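Local coordinates for protein alpha-L-arabinofuranosidase B (Aspergillus kawachii, PDB 6SXT) that hydrolyses terminal non-reducing alpha-L-arabinofuranosyl residues from arabinoxylan, L-arabinan and arabinogalactan, helping to degrade plant hemicellulose, at residues I348-N356 and N402-N410. Numbering follows the deposited sequence.
Sequences IAHTDTTVN and NFELLLNAN. With SO4 (sulfate ion), chain F.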
loop_
_atom_site.group_PDB
_atom_site.type_symbol
_atom_site.label_atom_id
_atom_site.label_comp_id
_atom_site.label_asym_id
_atom_site.label_seq_id
_atom_site.Cartn_x
_atom_site.Cartn_y
_atom_site.Cartn_z
ATOM N N ILE A 348 13.344 17.623 19.247
ATOM C CA ILE A 348 12.213 16.722 19.509
ATOM C C ILE A 348 12.391 16.178 20.929
ATOM O O ILE A 348 13.414 15.531 21.237
ATOM C CB ILE A 348 12.128 15.562 18.484
ATOM C CG1 ILE A 348 12.017 16.144 17.068
ATOM C CG2 ILE A 348 10.974 14.646 18.857
ATOM C CD1 ILE A 348 11.774 15.104 15.987
ATOM N N ALA A 349 11.380 16.430 21.717
ATOM C CA ALA A 349 11.393 15.991 23.122
ATOM C C ALA A 349 10.024 15.440 23.462
ATOM O O ALA A 349 9.174 15.163 22.562
ATOM C CB ALA A 349 11.776 17.169 23.998
ATOM N N HIS A 350 9.719 15.245 24.745
ATOM C CA HIS A 350 8.368 14.834 25.095
ATOM C C HIS A 350 8.082 15.337 26.523
ATOM O O HIS A 350 9.059 15.525 27.288
ATOM C CB HIS A 350 8.163 13.324 24.952
ATOM C CG HIS A 350 8.903 12.540 25.981
ATOM N ND1 HIS A 350 8.250 12.107 27.134
ATOM C CD2 HIS A 350 10.180 12.107 26.039
ATOM C CE1 HIS A 350 9.138 11.442 27.861
ATOM N NE2 HIS A 350 10.334 11.438 27.233
ATOM N N THR A 351 6.814 15.520 26.769
ATOM C CA THR A 351 6.258 15.800 28.135
ATOM C C THR A 351 5.260 14.688 28.397
ATOM O O THR A 351 4.164 14.699 27.786
ATOM C CB THR A 351 5.611 17.171 28.219
ATOM O OG1 THR A 351 6.558 18.117 27.726
ATOM C CG2 THR A 351 5.236 17.479 29.660
ATOM N N ASP A 352 5.660 13.691 29.165
ATOM C CA ASP A 352 4.908 12.428 29.319
ATOM C C ASP A 352 4.602 11.878 27.904
ATOM O O ASP A 352 5.569 11.712 27.163
ATOM C CB ASP A 352 3.697 12.660 30.219
ATOM C CG ASP A 352 4.209 12.966 31.638
ATOM O OD1 ASP A 352 5.221 12.368 32.023
ATOM O OD2 ASP A 352 3.583 13.805 32.261
ATOM N N THR A 353 3.354 11.609 27.568
ATOM C CA THR A 353 3.081 10.945 26.248
ATOM C C THR A 353 3.121 11.948 25.108
ATOM O O THR A 353 3.140 11.432 23.929
ATOM C CB THR A 353 1.735 10.239 26.210
ATOM O OG1 THR A 353 0.684 11.177 26.343
ATOM C CG2 THR A 353 1.636 9.181 27.288
ATOM N N THR A 354 3.110 13.255 25.335
ATOM C CA THR A 354 3.069 14.260 24.257
ATOM C C THR A 354 4.479 14.422 23.683
ATOM O O THR A 354 5.388 14.960 24.345
ATOM C CB THR A 354 2.534 15.613 24.719
ATOM O OG1 THR A 354 1.233 15.415 25.253
ATOM C CG2 THR A 354 2.439 16.593 23.579
ATOM N N VAL A 355 4.680 14.073 22.405
ATOM C CA VAL A 355 5.942 14.405 21.720
ATOM C C VAL A 355 5.861 15.836 21.194
ATOM O O VAL A 355 4.844 16.247 20.563
ATOM C CB VAL A 355 6.203 13.369 20.594
ATOM C CG1 VAL A 355 7.502 13.678 19.911
ATOM C CG2 VAL A 355 6.156 11.959 21.135
ATOM N N ASN A 356 6.883 16.626 21.476
ATOM C CA ASN A 356 6.870 18.080 21.225
ATOM C C ASN A 356 8.245 18.548 20.811
ATOM O O ASN A 356 9.187 17.752 20.717
ATOM C CB ASN A 356 6.263 18.848 22.423
ATOM C CG ASN A 356 6.889 18.523 23.774
ATOM O OD1 ASN A 356 6.138 18.599 24.780
ATOM N ND2 ASN A 356 8.167 18.245 23.800
ATOM N N ASN A 402 -4.012 8.636 15.821
ATOM C CA ASN A 402 -4.806 9.751 15.275
ATOM C C ASN A 402 -3.862 10.765 14.619
ATOM O O ASN A 402 -4.129 11.969 14.597
ATOM C CB ASN A 402 -5.658 10.445 16.353
ATOM C CG ASN A 402 -6.903 9.657 16.688
ATOM O OD1 ASN A 402 -7.433 8.942 15.832
ATOM N ND2 ASN A 402 -7.341 9.735 17.947
ATOM N N PHE A 403 -2.713 10.284 14.103
ATOM C CA PHE A 403 -1.700 11.087 13.378
ATOM C C PHE A 403 -0.990 12.120 14.264
ATOM O O PHE A 403 -0.209 12.930 13.750
ATOM C CB PHE A 403 -2.298 11.777 12.145
ATOM C CG PHE A 403 -2.910 10.790 11.173
ATOM C CD1 PHE A 403 -2.203 9.674 10.753
ATOM C CD2 PHE A 403 -4.202 10.945 10.762
ATOM C CE1 PHE A 403 -2.784 8.763 9.872
ATOM C CE2 PHE A 403 -4.757 10.074 9.833
ATOM C CZ PHE A 403 -4.060 8.972 9.446
ATOM N N GLU A 404 -1.136 11.990 15.586
ATOM C CA GLU A 404 -0.253 12.708 16.533
ATOM C C GLU A 404 0.837 11.740 16.998
ATOM O O GLU A 404 0.586 10.517 17.160
ATOM C CB GLU A 404 -1.047 13.238 17.736
ATOM C CG GLU A 404 -0.139 14.058 18.656
ATOM C CD GLU A 404 -0.884 14.827 19.745
ATOM O OE1 GLU A 404 -2.132 14.869 19.661
ATOM O OE2 GLU A 404 -0.189 15.430 20.632
ATOM N N LEU A 405 2.047 12.240 17.214
ATOM C CA LEU A 405 3.140 11.395 17.735
ATOM C C LEU A 405 3.058 11.378 19.274
ATOM O O LEU A 405 3.090 12.468 19.892
ATOM C CB LEU A 405 4.518 11.864 17.307
ATOM C CG LEU A 405 4.714 11.929 15.774
ATOM C CD1 LEU A 405 6.163 12.111 15.469
ATOM C CD2 LEU A 405 4.173 10.691 15.086
ATOM N N LEU A 406 3.007 10.176 19.778
ATOM C CA LEU A 406 2.877 9.931 21.230
ATOM C C LEU A 406 3.998 9.024 21.646
ATOM O O LEU A 406 4.548 8.262 20.852
ATOM C CB LEU A 406 1.558 9.262 21.568
ATOM C CG LEU A 406 0.269 9.985 21.171
ATOM C CD1 LEU A 406 -0.885 9.130 21.620
ATOM C CD2 LEU A 406 0.162 11.404 21.732
ATOM N N LEU A 407 4.448 9.181 22.898
ATOM C CA LEU A 407 5.398 8.249 23.481
ATOM C C LEU A 407 4.628 7.218 24.296
ATOM O O LEU A 407 4.099 7.573 25.395
ATOM C CB LEU A 407 6.420 8.991 24.369
ATOM C CG LEU A 407 7.437 8.087 25.039
ATOM C CD1 LEU A 407 8.327 7.369 24.020
ATOM C CD2 LEU A 407 8.325 8.884 25.983
ATOM N N ASN A 408 4.552 5.988 23.802
ATOM C CA ASN A 408 3.750 4.913 24.403
ATOM C C ASN A 408 4.597 3.675 24.554
ATOM O O ASN A 408 5.577 3.432 23.782
ATOM C CB ASN A 408 2.473 4.598 23.607
ATOM C CG ASN A 408 1.424 5.671 23.534
ATOM O OD1 ASN A 408 0.644 5.728 22.571
ATOM N ND2 ASN A 408 1.275 6.546 24.537
ATOM N N ALA A 409 4.254 2.848 25.531
ATOM C CA ALA A 409 4.952 1.594 25.767
ATOM C C ALA A 409 4.621 0.584 24.647
ATOM O O ALA A 409 3.441 0.405 24.331
ATOM C CB ALA A 409 4.573 1.030 27.122
ATOM N N ASN A 410 5.639 -0.096 24.188
ATOM C CA ASN A 410 5.482 -1.225 23.234
ATOM C C ASN A 410 4.645 -2.305 23.921
ATOM O O ASN A 410 5.090 -2.806 24.938
ATOM C CB ASN A 410 6.831 -1.748 22.845
ATOM C CG ASN A 410 6.796 -2.912 21.866
ATOM O OD1 ASN A 410 5.755 -3.211 21.310
ATOM N ND2 ASN A 410 7.944 -3.541 21.716
HETATM S S SO4 F . 1.809 4.230 27.863
HETATM O O1 SO4 F . 2.875 3.747 28.671
HETATM O O2 SO4 F . 1.934 5.606 27.591
HETATM O O3 SO4 F . 0.570 4.105 28.550
HETATM O O4 SO4 F . 1.761 3.448 26.621
#
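Thr353 O receives two groups from the neighbouring strand: the amide of Leu407, a hydrogen bond of 2.8 Å from Leu407 N, and a CA-H...O contact from Leu406, whose CA lies 3.1 Å away. The N-H comes in fairly straight, at 160°, though tilted from the carbonyl plane. A second, weak bond runs back from Val355 N to Leu405 O over 3.4 Å. The two bonds flank a single bridge of Thr354 with Leu406, where the strand axes run at 123°.

On the flank of the turn, a methyl of Leu407 covers one face of the His350 ring. With CG anti to the backbone N (chi1 179°), Leu407 CD2 sits over the centre of the His350 ring, 3.3 Å from the centroid, a close CH-pi contact. The ring's rotation is set from both nitrogens: His350 ND1 donates to Asp352 O at 2.7 Å, on a lone pair of that carbonyl, and its NE2 is hydrogen-bonded to Asp392 OD1. The ND1 bond ties the ring to the type II' turn of Thr351-Thr354, which closes the hairpin of strands 346-351 and 354-359.

Two hairpins of the beta-trefoil arabinose-binding domain meet here, the other being 396-401 with 404-409. Strand 451-455 adjoins both: Leu452, a substrate-binding residue, forms backbone hydrogen bonds with Val355 and Leu405. Val355 CB packs on Leu405 CB at 4.0 Å.

At the outer end a sulfate, probably from the crystallisation liquor, accepts Ala409 N at 2.8 Å through O4, and Asn408 ND2 through O2. Asn408 OD1 is hydrogen-bonded to Arg399 NH1, while Thr353 CG2 lies alongside Leu407 O.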